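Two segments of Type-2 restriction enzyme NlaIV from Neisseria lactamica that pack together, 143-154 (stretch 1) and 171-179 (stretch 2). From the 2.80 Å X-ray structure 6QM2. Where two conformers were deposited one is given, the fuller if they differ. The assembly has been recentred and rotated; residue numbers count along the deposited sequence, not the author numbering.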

# COMPACT_ATOMS: atom_id res chain seq x y z
N LEU A 143 -15.85 14.73 -11.23
CA LEU A 143 -16.30 14.90 -9.85
C LEU A 143 -17.81 14.76 -9.79
O LEU A 143 -18.52 15.30 -10.65
CB LEU A 143 -15.86 16.25 -9.29
CG LEU A 143 -16.00 16.44 -7.77
CD1 LEU A 143 -14.96 15.63 -7.02
CD2 LEU A 143 -15.89 17.90 -7.38
N TRP A 144 -18.31 14.03 -8.79
CA TRP A 144 -19.74 13.82 -8.60
C TRP A 144 -20.16 14.07 -7.16
O TRP A 144 -19.36 13.88 -6.23
CB TRP A 144 -20.13 12.38 -8.95
CG TRP A 144 -19.95 11.98 -10.37
CD1 TRP A 144 -20.83 12.17 -11.40
CD2 TRP A 144 -18.85 11.25 -10.93
NE1 TRP A 144 -20.33 11.63 -12.56
CE2 TRP A 144 -19.12 11.05 -12.30
CE3 TRP A 144 -17.65 10.75 -10.39
CZ2 TRP A 144 -18.23 10.38 -13.15
CZ3 TRP A 144 -16.77 10.08 -11.24
CH2 TRP A 144 -17.07 9.90 -12.60
N LEU A 145 -21.41 14.49 -6.98
CA LEU A 145 -22.09 14.49 -5.69
C LEU A 145 -23.36 13.68 -5.85
O LEU A 145 -24.28 14.10 -6.57
CB LEU A 145 -22.40 15.91 -5.22
CG LEU A 145 -22.89 16.04 -3.77
CD1 LEU A 145 -21.77 15.74 -2.78
CD2 LEU A 145 -23.45 17.43 -3.52
N LYS A 146 -23.41 12.51 -5.22
CA LYS A 146 -24.51 11.56 -5.41
C LYS A 146 -24.98 10.98 -4.07
O LYS A 146 -24.25 11.01 -3.08
CB LYS A 146 -24.07 10.42 -6.33
CG LYS A 146 -23.66 10.84 -7.74
CD LYS A 146 -24.84 10.83 -8.70
CE LYS A 146 -24.62 11.77 -9.87
NZ LYS A 146 -25.74 11.70 -10.85
N LYS A 147 -26.21 10.47 -4.06
CA LYS A 147 -26.74 9.68 -2.94
C LYS A 147 -26.36 8.21 -3.14
O LYS A 147 -26.03 7.80 -4.25
CB LYS A 147 -28.26 9.82 -2.82
CG LYS A 147 -28.74 10.91 -1.86
CD LYS A 147 -28.33 12.30 -2.31
CE LYS A 147 -28.94 13.38 -1.41
NZ LYS A 147 -28.50 13.28 0.01
N VAL A 148 -26.42 7.42 -2.06
CA VAL A 148 -26.10 5.98 -2.12
C VAL A 148 -26.95 5.22 -3.14
O VAL A 148 -26.46 4.32 -3.81
CB VAL A 148 -26.19 5.30 -0.72
CG1 VAL A 148 -27.62 5.20 -0.21
CG2 VAL A 148 -25.54 3.92 -0.75
N TRP A 149 -28.23 5.59 -3.24
CA TRP A 149 -29.16 4.96 -4.19
C TRP A 149 -28.85 5.30 -5.66
O TRP A 149 -29.19 4.53 -6.55
CB TRP A 149 -30.64 5.25 -3.84
CG TRP A 149 -31.01 6.70 -3.56
CD1 TRP A 149 -30.98 7.35 -2.35
CD2 TRP A 149 -31.50 7.66 -4.50
NE1 TRP A 149 -31.39 8.65 -2.48
CE2 TRP A 149 -31.72 8.87 -3.79
CE3 TRP A 149 -31.77 7.63 -5.88
CZ2 TRP A 149 -32.20 10.03 -4.42
CZ3 TRP A 149 -32.25 8.79 -6.50
CH2 TRP A 149 -32.45 9.97 -5.77
N GLN A 150 -28.20 6.44 -5.89
CA GLN A 150 -27.79 6.84 -7.25
C GLN A 150 -26.55 6.12 -7.78
O GLN A 150 -26.30 6.13 -8.99
CB GLN A 150 -27.55 8.36 -7.31
CG GLN A 150 -28.80 9.20 -7.10
CD GLN A 150 -28.52 10.69 -7.18
OE1 GLN A 150 -27.69 11.21 -6.44
NE2 GLN A 150 -29.21 11.37 -8.08
N ILE A 151 -25.77 5.50 -6.90
CA ILE A 151 -24.53 4.82 -7.29
C ILE A 151 -24.56 3.31 -7.06
O ILE A 151 -23.51 2.67 -7.10
CB ILE A 151 -23.29 5.46 -6.60
CG1 ILE A 151 -23.27 5.18 -5.09
CG2 ILE A 151 -23.26 6.96 -6.87
CD1 ILE A 151 -22.06 5.77 -4.39
N THR A 152 -25.74 2.74 -6.82
CA THR A 152 -25.90 1.29 -6.68
C THR A 152 -27.03 0.79 -7.57
O THR A 152 -27.86 1.57 -8.04
CB THR A 152 -26.19 0.86 -5.23
OG1 THR A 152 -27.24 1.67 -4.69
CG2 THR A 152 -24.95 1.00 -4.37
N ARG A 153 -27.04 -0.52 -7.77
CA ARG A 153 -28.00 -1.18 -8.65
C ARG A 153 -28.29 -2.58 -8.12
O ARG A 153 -27.79 -2.98 -7.06
CB ARG A 153 -27.43 -1.25 -10.07
CG ARG A 153 -26.07 -1.94 -10.20
CD ARG A 153 -25.85 -2.45 -11.61
NE ARG A 153 -24.45 -2.80 -11.88
CZ ARG A 153 -23.83 -3.92 -11.49
NH1 ARG A 153 -24.47 -4.87 -10.79
NH2 ARG A 153 -22.55 -4.10 -11.81
N SER A 154 -29.11 -3.33 -8.86
CA SER A 154 -29.28 -4.75 -8.61
C SER A 154 -28.17 -5.53 -9.31
O SER A 154 -27.31 -4.95 -9.97
CB SER A 154 -30.65 -5.21 -9.11
OG SER A 154 -30.98 -6.47 -8.57
N LYS A 171 -19.62 -7.03 0.96
CA LYS A 171 -19.85 -5.59 0.83
C LYS A 171 -20.83 -5.23 -0.27
O LYS A 171 -20.90 -5.89 -1.29
CB LYS A 171 -18.52 -4.87 0.60
CG LYS A 171 -17.53 -5.11 1.72
CD LYS A 171 -16.49 -4.02 1.84
CE LYS A 171 -15.82 -4.06 3.20
NZ LYS A 171 -14.86 -2.94 3.36
N ILE A 172 -21.59 -4.16 -0.03
CA ILE A 172 -22.42 -3.57 -1.07
C ILE A 172 -21.46 -2.92 -2.04
O ILE A 172 -20.51 -2.25 -1.63
CB ILE A 172 -23.43 -2.55 -0.49
CG1 ILE A 172 -24.44 -3.26 0.43
CG2 ILE A 172 -24.16 -1.80 -1.60
CD1 ILE A 172 -25.18 -2.33 1.37
N ARG A 173 -21.70 -3.14 -3.33
CA ARG A 173 -20.79 -2.71 -4.39
C ARG A 173 -21.50 -1.70 -5.28
O ARG A 173 -22.69 -1.86 -5.60
CB ARG A 173 -20.32 -3.91 -5.21
CG ARG A 173 -19.27 -4.78 -4.53
CD ARG A 173 -17.89 -4.14 -4.47
NE ARG A 173 -17.42 -3.70 -5.79
CZ ARG A 173 -16.24 -3.11 -6.03
NH1 ARG A 173 -15.36 -2.91 -5.06
NH2 ARG A 173 -15.94 -2.75 -7.28
N PRO A 174 -20.77 -0.65 -5.71
CA PRO A 174 -21.37 0.37 -6.56
C PRO A 174 -21.52 -0.10 -8.00
O PRO A 174 -20.78 -0.97 -8.45
CB PRO A 174 -20.37 1.52 -6.49
CG PRO A 174 -19.06 0.85 -6.27
CD PRO A 174 -19.36 -0.36 -5.42
N GLY A 175 -22.48 0.49 -8.71
CA GLY A 175 -22.63 0.30 -10.15
C GLY A 175 -21.87 1.36 -10.92
O GLY A 175 -21.14 2.17 -10.34
N VAL A 176 -22.04 1.35 -12.24
CA VAL A 176 -21.44 2.34 -13.13
C VAL A 176 -22.54 3.33 -13.54
O VAL A 176 -23.18 3.19 -14.58
CB VAL A 176 -20.77 1.69 -14.36
CG1 VAL A 176 -20.09 2.74 -15.22
CG2 VAL A 176 -19.76 0.64 -13.91
N TRP A 177 -22.75 4.30 -12.66
CA TRP A 177 -23.79 5.32 -12.80
C TRP A 177 -23.53 6.31 -13.95
O TRP A 177 -24.46 6.80 -14.58
CB TRP A 177 -23.97 6.08 -11.47
CG TRP A 177 -22.79 6.95 -11.10
CD1 TRP A 177 -22.61 8.26 -11.45
CD2 TRP A 177 -21.63 6.58 -10.34
NE1 TRP A 177 -21.41 8.72 -10.96
CE2 TRP A 177 -20.79 7.71 -10.27
CE3 TRP A 177 -21.22 5.40 -9.70
CZ2 TRP A 177 -19.56 7.70 -9.59
CZ3 TRP A 177 -20.00 5.38 -9.03
CH2 TRP A 177 -19.19 6.53 -8.98
N TYR A 178 -22.25 6.60 -14.19
CA TYR A 178 -21.82 7.63 -15.16
C TYR A 178 -21.93 7.26 -16.65
O TYR A 178 -22.00 8.15 -17.49
CB TYR A 178 -20.39 8.13 -14.86
CG TYR A 178 -19.32 7.06 -14.72
CD1 TYR A 178 -18.80 6.40 -15.84
CD2 TYR A 178 -18.81 6.71 -13.46
CE1 TYR A 178 -17.82 5.42 -15.71
CE2 TYR A 178 -17.84 5.73 -13.32
CZ TYR A 178 -17.34 5.09 -14.45
OH TYR A 178 -16.37 4.13 -14.31
N SER A 179 -21.94 5.96 -16.95
CA SER A 179 -21.93 5.48 -18.34
C SER A 179 -23.19 5.86 -19.10
O SER A 179 -24.30 5.60 -18.64
CB SER A 179 -21.76 3.95 -18.37
OG SER A 179 -22.82 3.30 -17.70
O HOH W 1 -23.13 -0.87 -13.75

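Trp177 has the largest area covered by the opposing stretch. Its CA-to-CB bond points toward stretch 1, and chi1 of 69° (p) goes with an indole that has Ile151 over one face and Trp144 at its edge. In its p, t conformer Ile151 places CG2 4.0 Å from the centroid of the Trp177 six-membered ring, a CH-pi contact.

The edge of Trp177 meets the face of Trp144, with the planes at 82°. Here Trp144 NE1 and Trp177 NE1 are 3.5 Å apart. Both are donors, so this is aromatic packing and not a hydrogen bond. Trp144 is m at chi1 and also meets Tyr178, with Trp144 CZ2 3.6 Å from Tyr178 CB. Those two rings are near parallel but slid apart, and they barely overlap.

A backbone hydrogen bond also joins the stretches: Gly175 N donates to Ile151 O at 2.9 Å. An ideal CB on Gly175 would lie 3.0 Å from Arg153 CG, a tight approach. The CA-to-CB bond of Arg153 points sideways. With chi1 p and chi2 and chi3 t, its end comes nearer to stretch 2. Arg153 NE donates to a water O at 3.0 Å, and Val176 N donates to the same water O at 2.9 Å, bridging the stretches.

With chi1 p, Thr152 OG1 donates a hydrogen bond to Val148 O at 2.9 Å, while Thr152 CG2 packs 4.0 Å from Ile172 CG2.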